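Local coordinates for Ara h 8 allergen isoform (Arachis hypogaea, PDB 6V8M), which is a peanut allergen of the Bet v 1-like PR-10 family that binds 8-anilino-1-naphthalene sulfonate and may, like relatives, bind plant hormones such as abscisic acid, at residues A[29-34]-A[39-44]; A[89-92]-A[97-100]; A[17-22]-A[102-107]. One frame throughout, in Å; residues are numbered along the deposited sequence.

Contact 1: residues A[29-34]-A[39-44]; sequences ELTPKL and QSIEIV. With 2AN (8-anilino-1-naphthalene sulfonate), chain G.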
ATOM      1  N   GLU A  29       5.924  -9.733  -5.388  1.00 37.96           N
ATOM      2  CA  GLU A  29       6.960 -10.037  -6.408  1.00 40.81           C
ATOM      3  C   GLU A  29       7.149  -8.861  -7.375  1.00 39.40           C
ATOM      4  O   GLU A  29       8.300  -8.585  -7.733  1.00 38.78           O
ATOM      5  CB  GLU A  29       6.596 -11.340  -7.116  1.00 46.76           C
ATOM      6  CG  GLU A  29       6.420 -12.482  -6.127  1.00 52.63           C
ATOM      7  CD  GLU A  29       6.908 -13.853  -6.568  1.00 63.16           C
ATOM      8  OE1 GLU A  29       7.219 -14.692  -5.678  1.00 69.45           O
ATOM      9  OE2 GLU A  29       6.984 -14.086  -7.798  1.00 71.91           O
ATOM     10  N   LEU A  30       6.074  -8.180  -7.774  1.00 36.89           N
ATOM     11  CA  LEU A  30       6.174  -7.091  -8.789  1.00 36.94           C
ATOM     12  C   LEU A  30       6.790  -5.831  -8.192  1.00 36.08           C
ATOM     13  O   LEU A  30       7.544  -5.148  -8.889  1.00 37.61           O
ATOM     14  CB  LEU A  30       4.785  -6.772  -9.338  1.00 37.32           C
ATOM     15  CG  LEU A  30       4.288  -7.694 -10.434  1.00 41.77           C
ATOM     16  CD1 LEU A  30       2.924  -7.230 -10.915  1.00 40.33           C
ATOM     17  CD2 LEU A  30       5.268  -7.737 -11.599  1.00 42.87           C
ATOM     18  N   THR A  31       6.464  -5.475  -6.959  1.00 34.01           N
ATOM     19  CA  THR A  31       6.827  -4.131  -6.449  1.00 34.54           C
ATOM     20  C   THR A  31       8.332  -3.917  -6.545  1.00 34.97           C
ATOM     21  O   THR A  31       8.746  -2.898  -7.073  1.00 34.80           O
ATOM     22  CB  THR A  31       6.236  -3.852  -5.064  1.00 35.27           C
ATOM     23  OG1 THR A  31       4.806  -3.896  -5.234  1.00 34.52           O
ATOM     24  CG2 THR A  31       6.700  -2.530  -4.510  1.00 36.20           C
ATOM     25  N   PRO A  32       9.220  -4.794  -6.019  1.00 34.09           N
ATOM     26  CA  PRO A  32      10.648  -4.509  -6.093  1.00 35.09           C
ATOM     27  C   PRO A  32      11.208  -4.550  -7.522  1.00 35.36           C
ATOM     28  O   PRO A  32      12.271  -4.020  -7.752  1.00 36.71           O
ATOM     29  CB  PRO A  32      11.325  -5.558  -5.187  1.00 37.32           C
ATOM     30  CG  PRO A  32      10.235  -6.549  -4.802  1.00 37.60           C
ATOM     31  CD  PRO A  32       8.895  -5.997  -5.243  1.00 35.20           C
ATOM     32  N   LYS A  33      10.525  -5.241  -8.442  1.00 36.56           N
ATOM     33  CA  LYS A  33      10.913  -5.281  -9.867  1.00 39.27           C
ATOM     34  C   LYS A  33      10.656  -3.931 -10.518  1.00 37.84           C
ATOM     35  O   LYS A  33      11.361  -3.598 -11.474  1.00 40.46           O
ATOM     36  CB  LYS A  33      10.086  -6.318 -10.623  1.00 42.53           C
ATOM     37  CG  LYS A  33      10.647  -7.716 -10.593  1.00 47.11           C
ATOM     38  CD  LYS A  33       9.995  -8.634 -11.591  1.00 48.99           C
ATOM     39  CE  LYS A  33      10.248 -10.081 -11.231  1.00 53.69           C
ATOM     40  NZ  LYS A  33       9.536 -10.999 -12.152  1.00 57.64           N
ATOM     41  N   LEU A  34       9.639  -3.208 -10.040  1.00 35.59           N
ATOM     42  CA  LEU A  34       9.181  -1.949 -10.683  1.00 37.41           C
ATOM     43  C   LEU A  34       9.688  -0.708  -9.947  1.00 40.60           C
ATOM     44  O   LEU A  34       9.830   0.322 -10.624  1.00 45.27           O
ATOM     45  CB  LEU A  34       7.661  -1.966 -10.749  1.00 35.12           C
ATOM     46  CG  LEU A  34       7.069  -3.073 -11.609  1.00 37.08           C
ATOM     47  CD1 LEU A  34       5.564  -3.043 -11.558  1.00 38.26           C
ATOM     48  CD2 LEU A  34       7.543  -2.959 -13.040  1.00 39.98           C
ATOM     49  N   GLN A  39      14.009  -2.797  -2.230  1.00 35.84           N
ATOM     50  CA  GLN A  39      14.976  -3.907  -2.409  1.00 37.11           C
ATOM     51  C   GLN A  39      14.261  -5.239  -2.259  1.00 36.76           C
ATOM     52  O   GLN A  39      14.572  -6.181  -3.027  1.00 35.56           O
ATOM     53  CB  GLN A  39      16.091  -3.828  -1.379  1.00 39.60           C
ATOM     54  CG  GLN A  39      16.906  -2.553  -1.455  1.00 42.35           C
ATOM     55  CD  GLN A  39      17.472  -2.298  -2.826  1.00 45.46           C
ATOM     56  OE1 GLN A  39      18.382  -2.995  -3.295  1.00 45.64           O
ATOM     57  NE2 GLN A  39      16.971  -1.245  -3.454  1.00 47.10           N
ATOM     58  N   SER A  40      13.328  -5.329  -1.313  1.00 36.12           N
ATOM     59  CA  SER A  40      12.741  -6.636  -0.986  1.00 35.80           C
ATOM     60  C   SER A  40      11.441  -6.478  -0.245  1.00 35.34           C
ATOM     61  O   SER A  40      11.298  -5.525   0.514  1.00 34.34           O
ATOM     62  CB  SER A  40      13.717  -7.486  -0.220  1.00 37.46           C
ATOM     63  OG  SER A  40      14.130  -6.850   0.983  1.00 37.60           O
ATOM     64  N   ILE A  41      10.562  -7.440  -0.484  1.00 35.00           N
ATOM     65  CA  ILE A  41       9.348  -7.664   0.337  1.00 34.76           C
ATOM     66  C   ILE A  41       9.420  -9.113   0.795  1.00 36.39           C
ATOM     67  O   ILE A  41       9.427 -10.020  -0.039  1.00 39.00           O
ATOM     68  CB  ILE A  41       8.063  -7.303  -0.407  1.00 34.38           C
ATOM     69  CG1 ILE A  41       8.077  -5.829  -0.836  1.00 36.13           C
ATOM     70  CG2 ILE A  41       6.866  -7.685   0.454  1.00 34.87           C
ATOM     71  CD1 ILE A  41       6.830  -5.343  -1.571  1.00 37.07           C
ATOM     72  N   GLU A  42       9.619  -9.302   2.088  1.00 38.27           N
ATOM     73  CA  GLU A  42       9.843 -10.629   2.696  1.00 41.58           C
ATOM     74  C   GLU A  42       8.678 -10.934   3.617  1.00 41.44           C
ATOM     75  O   GLU A  42       8.291 -10.035   4.378  1.00 38.66           O
ATOM     76  CB  GLU A  42      11.119 -10.608   3.522  1.00 45.62           C
ATOM     77  CG  GLU A  42      12.369 -10.316   2.716  1.00 50.97           C
ATOM     78  CD  GLU A  42      13.635 -10.232   3.556  1.00 54.60           C
ATOM     79  OE1 GLU A  42      13.851  -9.181   4.248  1.00 51.48           O
ATOM     80  OE2 GLU A  42      14.386 -11.237   3.556  1.00 61.12           O
ATOM     81  N   ILE A  43       8.128 -12.141   3.535  1.00 41.20           N
ATOM     82  CA  ILE A  43       7.048 -12.589   4.460  1.00 41.70           C
ATOM     83  C   ILE A  43       7.723 -13.026   5.762  1.00 40.75           C
ATOM     84  O   ILE A  43       8.467 -13.999   5.720  1.00 42.79           O
ATOM     85  CB  ILE A  43       6.215 -13.735   3.847  1.00 45.67           C
ATOM     86  CG1 ILE A  43       5.691 -13.396   2.449  1.00 47.72           C
ATOM     87  CG2 ILE A  43       5.097 -14.152   4.789  1.00 45.53           C
ATOM     88  CD1 ILE A  43       4.883 -12.112   2.386  1.00 48.77           C
ATOM     89  N   VAL A  44       7.455 -12.324   6.862  1.00 39.42           N
ATOM     90  CA  VAL A  44       7.996 -12.617   8.223  1.00 41.13           C
ATOM     91  C   VAL A  44       7.149 -13.726   8.859  1.00 40.73           C
ATOM     92  O   VAL A  44       7.715 -14.671   9.465  1.00 41.03           O
ATOM     93  CB  VAL A  44       7.965 -11.360   9.113  1.00 43.07           C
ATOM     94  CG1 VAL A  44       8.476 -11.701  10.514  1.00 45.88           C
ATOM     95  CG2 VAL A  44       8.780 -10.227   8.513  1.00 44.90           C
TER
HETATM   96  C1  2AN G 205      13.056  -9.519  10.353  0.75 61.16           C
HETATM   97  C2  2AN G 205      11.735  -9.540  10.670  0.75 60.66           C
HETATM   98  C3  2AN G 205      11.144  -8.504  11.411  0.75 59.33           C
HETATM   99  C4  2AN G 205      11.897  -7.469  11.861  0.75 58.29           C
HETATM  100  C5  2AN G 205      13.282  -7.404  11.574  0.75 58.30           C
HETATM  101  C6  2AN G 205      14.069  -6.325  12.038  0.75 59.71           C
HETATM  102  C7  2AN G 205      15.393  -6.257  11.773  0.75 62.40           C
HETATM  103  C8  2AN G 205      16.018  -7.255  11.005  0.75 61.90           C
HETATM  104  N   2AN G 205      13.654 -10.566   9.622  0.75 66.64           N
HETATM  105  S   2AN G 205      16.177  -9.499   9.562  0.75 71.40           S
HETATM  106  C9  2AN G 205      15.301  -8.325  10.542  0.75 64.27           C
HETATM  107  C10 2AN G 205      13.892  -8.439  10.807  0.75 59.17           C
HETATM  108  C11 2AN G 205      13.095 -11.425   8.661  0.75 72.10           C
HETATM  109  C12 2AN G 205      12.573 -12.652   9.049  0.75 74.12           C
HETATM  110  C13 2AN G 205      12.042 -13.513   8.102  0.75 74.88           C
HETATM  111  C14 2AN G 205      12.043 -13.170   6.769  0.75 74.82           C
HETATM  112  C15 2AN G 205      12.575 -11.963   6.377  0.75 75.25           C
HETATM  113  C16 2AN G 205      13.108 -11.091   7.312  0.75 74.57           C
HETATM  114  O1  2AN G 205      17.605  -8.895   9.333  0.75 69.47           O
HETATM  115  O2  2AN G 205      15.561  -9.552   8.272  0.75 72.90           O
HETATM  116  O3  2AN G 205      16.321 -10.710  10.310  0.75 73.05           O
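Ile41 points its side chain from the strand at helix 29-34, and its end methyl CD1 meets Thr31 CB at 3.8 Å. The two side chains cross obliquely, Ile41 CD1 also lying 4.1 Å from Thr31 CG2. Ile41 reaches this far because CG1 stands beside the backbone N (chi1 -59°) and the chain beyond it is extended (chi2 -179°). Thr31 suits its buried place by dividing its work: the carbon side serves Ile41, with Ile142 and Ile146 of the C-terminal helix as further neighbours, while OG1 is hydrogen-bonded to Gly27 O one turn back. Pro32 also faces the strand. Pro32 CB rests 3.9 Å from Gln39 O, and Pro32 CD lies 4.3 Å from Ile41 CD1. Having no N-H, proline leaves the helix without a bond to the preceding turn, where it kinks. On the strand, Glu42 and Val44 serve a different partner, a bound 8-anilino-1-naphthalene sulfonate: Glu42 OE2 approaches phenyl carbon C15 at 3.4 Å, and Val44 CG2 meets naphthalene carbon C2 at 3.7 Å. A classic beta bulge sets Gln39 and Ser40 together opposite the single residue Thr57 on the neighbouring strand. Helix and strand segments run almost antiparallel (168°), their axes 7.6 Å apart, as the second short helix of the Bet v 1 fold turns back into the outermost strand of its sheet.

Contact 2: residues A[89-92]-A[97-100]; sequences TGFQ and KVSF. With 2AN (8-anilino-1-naphthalene sulfonate), chain E.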
ATOM      1  N   THR A  89      12.864   0.895  10.911  1.00 38.44           N
ATOM      2  CA  THR A  89      13.811   2.035  10.831  1.00 39.36           C
ATOM      3  C   THR A  89      13.385   3.053   9.762  1.00 40.42           C
ATOM      4  O   THR A  89      13.787   4.246   9.900  1.00 43.76           O
ATOM      5  CB  THR A  89      15.204   1.477  10.556  1.00 41.01           C
ATOM      6  OG1 THR A  89      15.159   0.570   9.447  1.00 39.10           O
ATOM      7  CG2 THR A  89      15.767   0.727  11.741  1.00 42.61           C
ATOM      8  N   GLY A  90      12.590   2.626   8.773  1.00 35.90           N
ATOM      9  CA  GLY A  90      12.166   3.425   7.610  1.00 38.17           C
ATOM     10  C   GLY A  90      10.948   4.269   7.908  1.00 38.54           C
ATOM     11  O   GLY A  90      10.632   5.149   7.100  1.00 41.31           O
ATOM     12  N   PHE A  91      10.277   4.000   9.025  1.00 39.70           N
ATOM     13  CA  PHE A  91       8.924   4.552   9.303  1.00 38.37           C
ATOM     14  C   PHE A  91       9.042   5.903  10.013  1.00 41.17           C
ATOM     15  O   PHE A  91       9.902   6.048  10.917  1.00 42.91           O
ATOM     16  CB  PHE A  91       8.112   3.545  10.122  1.00 38.84           C
ATOM     17  CG  PHE A  91       6.618   3.742  10.002  1.00 37.94           C
ATOM     18  CD1 PHE A  91       6.008   3.901   8.762  1.00 40.21           C
ATOM     19  CD2 PHE A  91       5.830   3.759  11.133  1.00 41.24           C
ATOM     20  CE1 PHE A  91       4.625   4.038   8.656  1.00 41.22           C
ATOM     21  CE2 PHE A  91       4.458   3.936  11.029  1.00 40.40           C
ATOM     22  CZ  PHE A  91       3.860   4.075   9.791  1.00 40.26           C
ATOM     23  N   GLN A  92       8.206   6.882   9.617  1.00 41.39           N
ATOM     24  CA  GLN A  92       8.243   8.242  10.220  1.00 43.79           C
ATOM     25  C   GLN A  92       8.165   8.092  11.750  1.00 41.57           C
ATOM     26  O   GLN A  92       7.309   7.323  12.236  1.00 42.05           O
ATOM     27  CB  GLN A  92       7.125   9.124   9.655  1.00 46.53           C
ATOM     28  CG  GLN A  92       7.414   9.715   8.276  1.00 50.28           C
ATOM     29  CD  GLN A  92       6.960   8.829   7.133  1.00 49.11           C
ATOM     30  OE1 GLN A  92       6.689   7.638   7.297  1.00 48.71           O
ATOM     31  NE2 GLN A  92       6.860   9.405   5.948  1.00 49.21           N
ATOM     32  N   LYS A  97       1.231   4.065  13.384  1.00 35.94           N
ATOM     33  CA  LYS A  97       0.874   3.181  12.255  1.00 34.18           C
ATOM     34  C   LYS A  97       0.052   3.975  11.238  1.00 33.37           C
ATOM     35  O   LYS A  97      -0.534   5.017  11.596  1.00 32.78           O
ATOM     36  CB  LYS A  97       0.098   1.947  12.737  1.00 35.98           C
ATOM     37  CG  LYS A  97      -1.262   2.230  13.361  1.00 38.85           C
ATOM     38  CD  LYS A  97      -1.979   0.993  13.893  1.00 42.12           C
ATOM     39  CE  LYS A  97      -3.336   1.334  14.472  1.00 44.89           C
ATOM     40  NZ  LYS A  97      -4.131   0.138  14.861  1.00 48.10           N
ATOM     41  N   VAL A  98      -0.052   3.429  10.033  1.00 32.06           N
ATOM     42  CA  VAL A  98      -1.034   3.867   9.003  1.00 32.72           C
ATOM     43  C   VAL A  98      -1.813   2.642   8.520  1.00 31.90           C
ATOM     44  O   VAL A  98      -1.189   1.672   8.085  1.00 30.61           O
ATOM     45  CB  VAL A  98      -0.367   4.607   7.834  1.00 32.45           C
ATOM     46  CG1 VAL A  98      -1.423   5.186   6.918  1.00 32.83           C
ATOM     47  CG2 VAL A  98       0.571   5.699   8.302  1.00 36.42           C
ATOM     48  N   SER A  99      -3.139   2.680   8.635  1.00 30.76           N
ATOM     49  CA  SER A  99      -4.062   1.602   8.211  1.00 32.79           C
ATOM     50  C   SER A  99      -4.724   2.014   6.906  1.00 33.27           C
ATOM     51  O   SER A  99      -5.293   3.114   6.826  1.00 35.06           O
ATOM     52  CB  SER A  99      -5.066   1.266   9.283  1.00 36.17           C
ATOM     53  OG  SER A  99      -4.349   0.716  10.391  1.00 44.11           O
ATOM     54  N   PHE A 100      -4.610   1.137   5.923  1.00 31.82           N
ATOM     55  CA  PHE A 100      -5.191   1.316   4.589  1.00 30.02           C
ATOM     56  C   PHE A 100      -6.316   0.316   4.401  1.00 30.93           C
ATOM     57  O   PHE A 100      -6.140  -0.856   4.709  1.00 31.78           O
ATOM     58  CB  PHE A 100      -4.154   1.036   3.516  1.00 29.79           C
ATOM     59  CG  PHE A 100      -2.976   1.962   3.511  1.00 29.91           C
ATOM     60  CD1 PHE A 100      -1.954   1.816   4.442  1.00 31.60           C
ATOM     61  CD2 PHE A 100      -2.888   2.963   2.574  1.00 32.35           C
ATOM     62  CE1 PHE A 100      -0.868   2.674   4.437  1.00 33.34           C
ATOM     63  CE2 PHE A 100      -1.795   3.809   2.570  1.00 33.13           C
ATOM     64  CZ  PHE A 100      -0.790   3.661   3.490  1.00 32.51           C
TER
HETATM   65  C1  2AN E 203       6.792   2.980   3.290  1.00 43.22           C
HETATM   66  C2  2AN E 203       7.006   3.976   4.202  1.00 41.00           C
HETATM   67  C3  2AN E 203       6.029   4.934   4.479  1.00 40.43           C
HETATM   68  C4  2AN E 203       4.888   4.946   3.753  1.00 44.68           C
HETATM   69  C5  2AN E 203       4.613   3.944   2.795  1.00 41.33           C
HETATM   70  C6  2AN E 203       3.390   3.965   2.088  1.00 39.41           C
HETATM   71  C7  2AN E 203       3.099   3.041   1.171  1.00 39.76           C
HETATM   72  C8  2AN E 203       3.981   1.982   0.924  1.00 43.15           C
HETATM   73  N   2AN E 203       7.822   2.088   2.957  1.00 44.42           N
HETATM   74  S   2AN E 203       6.085   0.428   1.260  1.00 44.78           S
HETATM   75  C9  2AN E 203       5.200   1.933   1.539  1.00 38.82           C
HETATM   76  C10 2AN E 203       5.567   2.916   2.529  1.00 39.91           C
HETATM   77  C11 2AN E 203       9.193   2.182   3.274  1.00 39.37           C
HETATM   78  C12 2AN E 203       9.885   0.979   3.357  1.00 37.88           C
HETATM   79  C13 2AN E 203      11.221   0.973   3.724  1.00 37.26           C
HETATM   80  C14 2AN E 203      11.879   2.151   3.989  1.00 37.14           C
HETATM   81  C15 2AN E 203      11.204   3.348   3.903  1.00 39.64           C
HETATM   82  C16 2AN E 203       9.865   3.371   3.547  1.00 41.78           C
HETATM   83  O1  2AN E 203       6.452  -0.056   2.558  1.00 43.92           O
HETATM   84  O2  2AN E 203       5.251  -0.449   0.492  1.00 46.93           O
HETATM   85  O3  2AN E 203       7.380   0.728   0.483  1.00 41.37           O
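The loop that joins strands 80-86 and 95-107 folds back over the start of the second strand, with the edge of the Phe91 ring turned to that strand and, at another part of its rim, to C3 of a bound 8-anilino-1-naphthalene sulfonate. Phe91 CE2 lies 3.9 Å from Lys97 CA and 4.0 Å from Lys97 N, which sits in the plane of the ring, while Phe91 CZ meets Val98 CG2 at 4.0 Å. Phe91 reaches across because CG is turned anti to the backbone N (chi1 -158°), projecting the ring out from the loop. Phenylalanine suits the place because its apolar rim can meet the strand backbone at Lys97 and the methyl of Val98 at once. The valine is buried, and Val117 and Phe119 of the next strand also touch it. In the Bet v 1 fold this strand is part of the curved antiparallel sheet that wraps round the long C-terminal helix, and its inward residues line the hydrophobic cavity. Phe100 is one of these: its ring stacks with Tyr83 and touches another bound ligand molecule. The loop also handles the ligand directly. Gly90 O lies 3.7 Å from phenyl carbon C15, and, with no side chain in the way, Gly90 CA lies 3.8 Å from phenyl carbon C14. Gln92, bent at chi2 (90°), brings OE1 to 4.0 Å from naphthalene carbon C3, while NE2 has a weak hydrogen bond to Asp134.

Contact 3: residues A[17-22]-A[102-107]; sequences AKLFKA and TKLEAA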
ATOM      1  N   ALA A  17     -10.227  -7.370 -11.950  1.00 35.99           N
ATOM      2  CA  ALA A  17      -9.633  -8.701 -11.675  1.00 35.76           C
ATOM      3  C   ALA A  17      -8.140  -8.619 -12.033  1.00 36.46           C
ATOM      4  O   ALA A  17      -7.270  -9.046 -11.239  1.00 37.21           O
ATOM      5  CB  ALA A  17     -10.328  -9.792 -12.436  1.00 37.88           C
ATOM      6  N   LYS A  18      -7.841  -8.027 -13.187  1.00 37.30           N
ATOM      7  CA  LYS A  18      -6.452  -7.871 -13.677  1.00 37.88           C
ATOM      8  C   LYS A  18      -5.670  -6.936 -12.747  1.00 34.53           C
ATOM      9  O   LYS A  18      -4.503  -7.258 -12.393  1.00 33.25           O
ATOM     10  CB  LYS A  18      -6.518  -7.348 -15.110  1.00 44.51           C
ATOM     11  CG  LYS A  18      -5.216  -7.334 -15.884  1.00 52.07           C
ATOM     12  CD  LYS A  18      -5.458  -7.312 -17.392  1.00 58.98           C
ATOM     13  CE  LYS A  18      -4.247  -7.727 -18.202  1.00 66.57           C
ATOM     14  NZ  LYS A  18      -4.618  -8.603 -19.341  1.00 71.94           N
ATOM     15  N   LEU A  19      -6.263  -5.801 -12.380  1.00 33.50           N
ATOM     16  CA  LEU A  19      -5.587  -4.793 -11.525  1.00 33.68           C
ATOM     17  C   LEU A  19      -5.360  -5.358 -10.114  1.00 32.53           C
ATOM     18  O   LEU A  19      -4.266  -5.179  -9.585  1.00 32.80           O
ATOM     19  CB  LEU A  19      -6.429  -3.518 -11.493  1.00 35.36           C
ATOM     20  CG  LEU A  19      -5.772  -2.311 -10.812  1.00 34.55           C
ATOM     21  CD1 LEU A  19      -4.405  -2.020 -11.438  1.00 33.93           C
ATOM     22  CD2 LEU A  19      -6.715  -1.105 -10.926  1.00 34.86           C
ATOM     23  N   PHE A  20      -6.308  -6.111  -9.561  1.00 32.78           N
ATOM     24  CA  PHE A  20      -6.176  -6.743  -8.221  1.00 32.79           C
ATOM     25  C   PHE A  20      -5.075  -7.799  -8.240  1.00 31.44           C
ATOM     26  O   PHE A  20      -4.270  -7.905  -7.280  1.00 32.77           O
ATOM     27  CB  PHE A  20      -7.503  -7.328  -7.773  1.00 32.45           C
ATOM     28  CG  PHE A  20      -7.507  -7.797  -6.346  1.00 32.66           C
ATOM     29  CD1 PHE A  20      -7.639  -6.886  -5.310  1.00 33.41           C
ATOM     30  CD2 PHE A  20      -7.266  -9.120  -6.046  1.00 33.71           C
ATOM     31  CE1 PHE A  20      -7.612  -7.314  -3.992  1.00 36.19           C
ATOM     32  CE2 PHE A  20      -7.246  -9.545  -4.723  1.00 35.33           C
ATOM     33  CZ  PHE A  20      -7.431  -8.647  -3.708  1.00 35.02           C
ATOM     34  N   LYS A  21      -5.042  -8.597  -9.302  1.00 33.52           N
ATOM     35  CA  LYS A  21      -4.025  -9.668  -9.426  1.00 34.47           C
ATOM     36  C   LYS A  21      -2.627  -9.036  -9.376  1.00 33.76           C
ATOM     37  O   LYS A  21      -1.752  -9.563  -8.681  1.00 33.30           O
ATOM     38  CB  LYS A  21      -4.223 -10.458 -10.722  1.00 38.01           C
ATOM     39  CG  LYS A  21      -3.251 -11.622 -10.877  1.00 42.88           C
ATOM     40  CD  LYS A  21      -3.648 -12.608 -11.943  1.00 48.41           C
ATOM     41  CE  LYS A  21      -2.655 -13.743 -12.062  1.00 53.90           C
ATOM     42  NZ  LYS A  21      -1.656 -13.476 -13.124  1.00 57.49           N
ATOM     43  N   ALA A  22      -2.408  -7.950 -10.119  1.00 30.99           N
ATOM     44  CA  ALA A  22      -1.074  -7.306 -10.204  1.00 31.68           C
ATOM     45  C   ALA A  22      -0.742  -6.582  -8.894  1.00 30.89           C
ATOM     46  O   ALA A  22       0.388  -6.712  -8.419  1.00 34.48           O
ATOM     47  CB  ALA A  22      -1.054  -6.388 -11.383  1.00 31.51           C
ATOM     48  N   THR A 102      -8.534  -0.721   0.990  1.00 33.38           N
ATOM     49  CA  THR A 102      -8.602  -0.510  -0.472  1.00 33.10           C
ATOM     50  C   THR A 102      -9.608  -1.506  -1.051  1.00 33.79           C
ATOM     51  O   THR A 102      -9.683  -2.685  -0.617  1.00 31.88           O
ATOM     52  CB  THR A 102      -7.249  -0.595  -1.190  1.00 34.43           C
ATOM     53  OG1 THR A 102      -6.800  -1.946  -1.377  1.00 33.99           O
ATOM     54  CG2 THR A 102      -6.172   0.200  -0.478  1.00 34.79           C
ATOM     55  N   LYS A 103     -10.388  -1.012  -1.988  1.00 33.09           N
ATOM     56  CA  LYS A 103     -11.346  -1.817  -2.762  1.00 35.82           C
ATOM     57  C   LYS A 103     -11.449  -1.312  -4.205  1.00 32.79           C
ATOM     58  O   LYS A 103     -11.596  -0.101  -4.438  1.00 32.53           O
ATOM     59  CB  LYS A 103     -12.705  -1.762  -2.060  1.00 37.43           C
ATOM     60  CG  LYS A 103     -13.721  -2.722  -2.655  1.00 41.69           C
ATOM     61  CD  LYS A 103     -15.035  -2.843  -1.935  1.00 42.81           C
ATOM     62  CE  LYS A 103     -15.881  -4.020  -2.414  1.00 43.47           C
ATOM     63  NZ  LYS A 103     -15.919  -4.206  -3.893  1.00 42.79           N
ATOM     64  N   LEU A 104     -11.442  -2.246  -5.144  1.00 33.08           N
ATOM     65  CA  LEU A 104     -11.739  -1.977  -6.563  1.00 33.32           C
ATOM     66  C   LEU A 104     -13.181  -2.380  -6.881  1.00 35.30           C
ATOM     67  O   LEU A 104     -13.758  -3.276  -6.211  1.00 36.34           O
ATOM     68  CB  LEU A 104     -10.788  -2.788  -7.435  1.00 33.93           C
ATOM     69  CG  LEU A 104      -9.318  -2.763  -7.046  1.00 34.32           C
ATOM     70  CD1 LEU A 104      -8.576  -3.555  -8.098  1.00 36.54           C
ATOM     71  CD2 LEU A 104      -8.794  -1.342  -6.918  1.00 35.71           C
ATOM     72  N   GLU A 105     -13.712  -1.795  -7.939  1.00 35.78           N
ATOM     73  CA  GLU A 105     -14.971  -2.301  -8.555  1.00 38.62           C
ATOM     74  C   GLU A 105     -14.888  -2.025 -10.042  1.00 38.58           C
ATOM     75  O   GLU A 105     -14.154  -1.078 -10.459  1.00 37.40           O
ATOM     76  CB  GLU A 105     -16.206  -1.739  -7.843  1.00 44.40           C
ATOM     77  CG  GLU A 105     -16.440  -0.271  -7.998  1.00 47.16           C
ATOM     78  CD  GLU A 105     -17.768   0.190  -7.402  1.00 52.43           C
ATOM     79  OE1 GLU A 105     -18.359   1.123  -7.953  1.00 52.58           O
ATOM     80  OE2 GLU A 105     -18.213  -0.397  -6.396  1.00 57.40           O
ATOM     81  N   ALA A 106     -15.606  -2.818 -10.827  1.00 37.48           N
ATOM     82  CA  ALA A 106     -15.701  -2.618 -12.285  1.00 38.49           C
ATOM     83  C   ALA A 106     -16.363  -1.263 -12.572  1.00 40.63           C
ATOM     84  O   ALA A 106     -17.404  -0.966 -11.948  1.00 38.79           O
ATOM     85  CB  ALA A 106     -16.462  -3.753 -12.898  1.00 39.71           C
ATOM     86  N   ALA A 107     -15.787  -0.480 -13.490  1.00 40.61           N
ATOM     87  CA  ALA A 107     -16.358   0.807 -13.963  1.00 44.47           C
ATOM     88  C   ALA A 107     -15.880   1.114 -15.388  1.00 46.40           C
ATOM     89  O   ALA A 107     -14.664   1.278 -15.571  1.00 44.74           O
ATOM     90  CB  ALA A 107     -15.964   1.924 -13.039  1.00 46.28           C
TER
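Leu104 CD1 lies off the edge of the Phe20 ring, near its plane, but touches more closely at Phe20 CB, 3.9 Å away. Glu76 and Tyr79 of the loop between strands, and Val25 at the end of its own helix, also touch this buried phenylalanine. Leu104 itself projects from the strand straight at helix 17-22. With CG beside the backbone N (chi1 -46°) and CD1 continuing the extended chain, this one methyl makes nearly the whole contact. Leu104 CD1 lies 3.7 Å from Phe20 N, so it packs against the helix backbone as well as side chains. Leu19 meets the same methyl: its CB is 4.0 Å and its CG 4.1 Å from Leu104 CD1, and the two leucine side chains cross at about a right angle. Leu19 carries CG anti to its backbone N (chi1 -172°), which turns its branch inward, where Phe143 of the long C-terminal helix and Ser111 of the adjacent strand also touch it. Leucine suits both places: it is wholly apolar, and its branched end fills buried space between helix and sheet. Pro16, Tyr79 and Ile113 also touch Leu104. On the strand, Lys103 bends NZ back to a weak hydrogen bond with Leu104 O, and NZ is also hydrogen-bonded to Thr78 O. Buried apolar side chains thus join the first short helix to the far end of strand 95-107, as in the Bet v 1 fold, where the two short helices form a V beneath the C-terminal helix at one end of the curved sheet.

The three contacts are spread over one antiparallel sheet, which each of them reaches. Contacts 1 and 3 use the two short helices that follow each other in the chain; their centres are 20 Å apart, yet the helices meet where Leu30 CD1 packs 3.6 Å from Ala22 O. Contacts 2 and 3 share strand 95-107 but lie on opposite sides of the chain's centre, about 24 Å between centres. Contact 1 is about 17 Å from contact 2, centre to centre, without touching it. Bound 8-anilino-1-naphthalene sulfonate molecules meet residues of contacts 1 and 2 directly, whereas the side chain of Leu104 in contact 3 stops about 7 Å short of one.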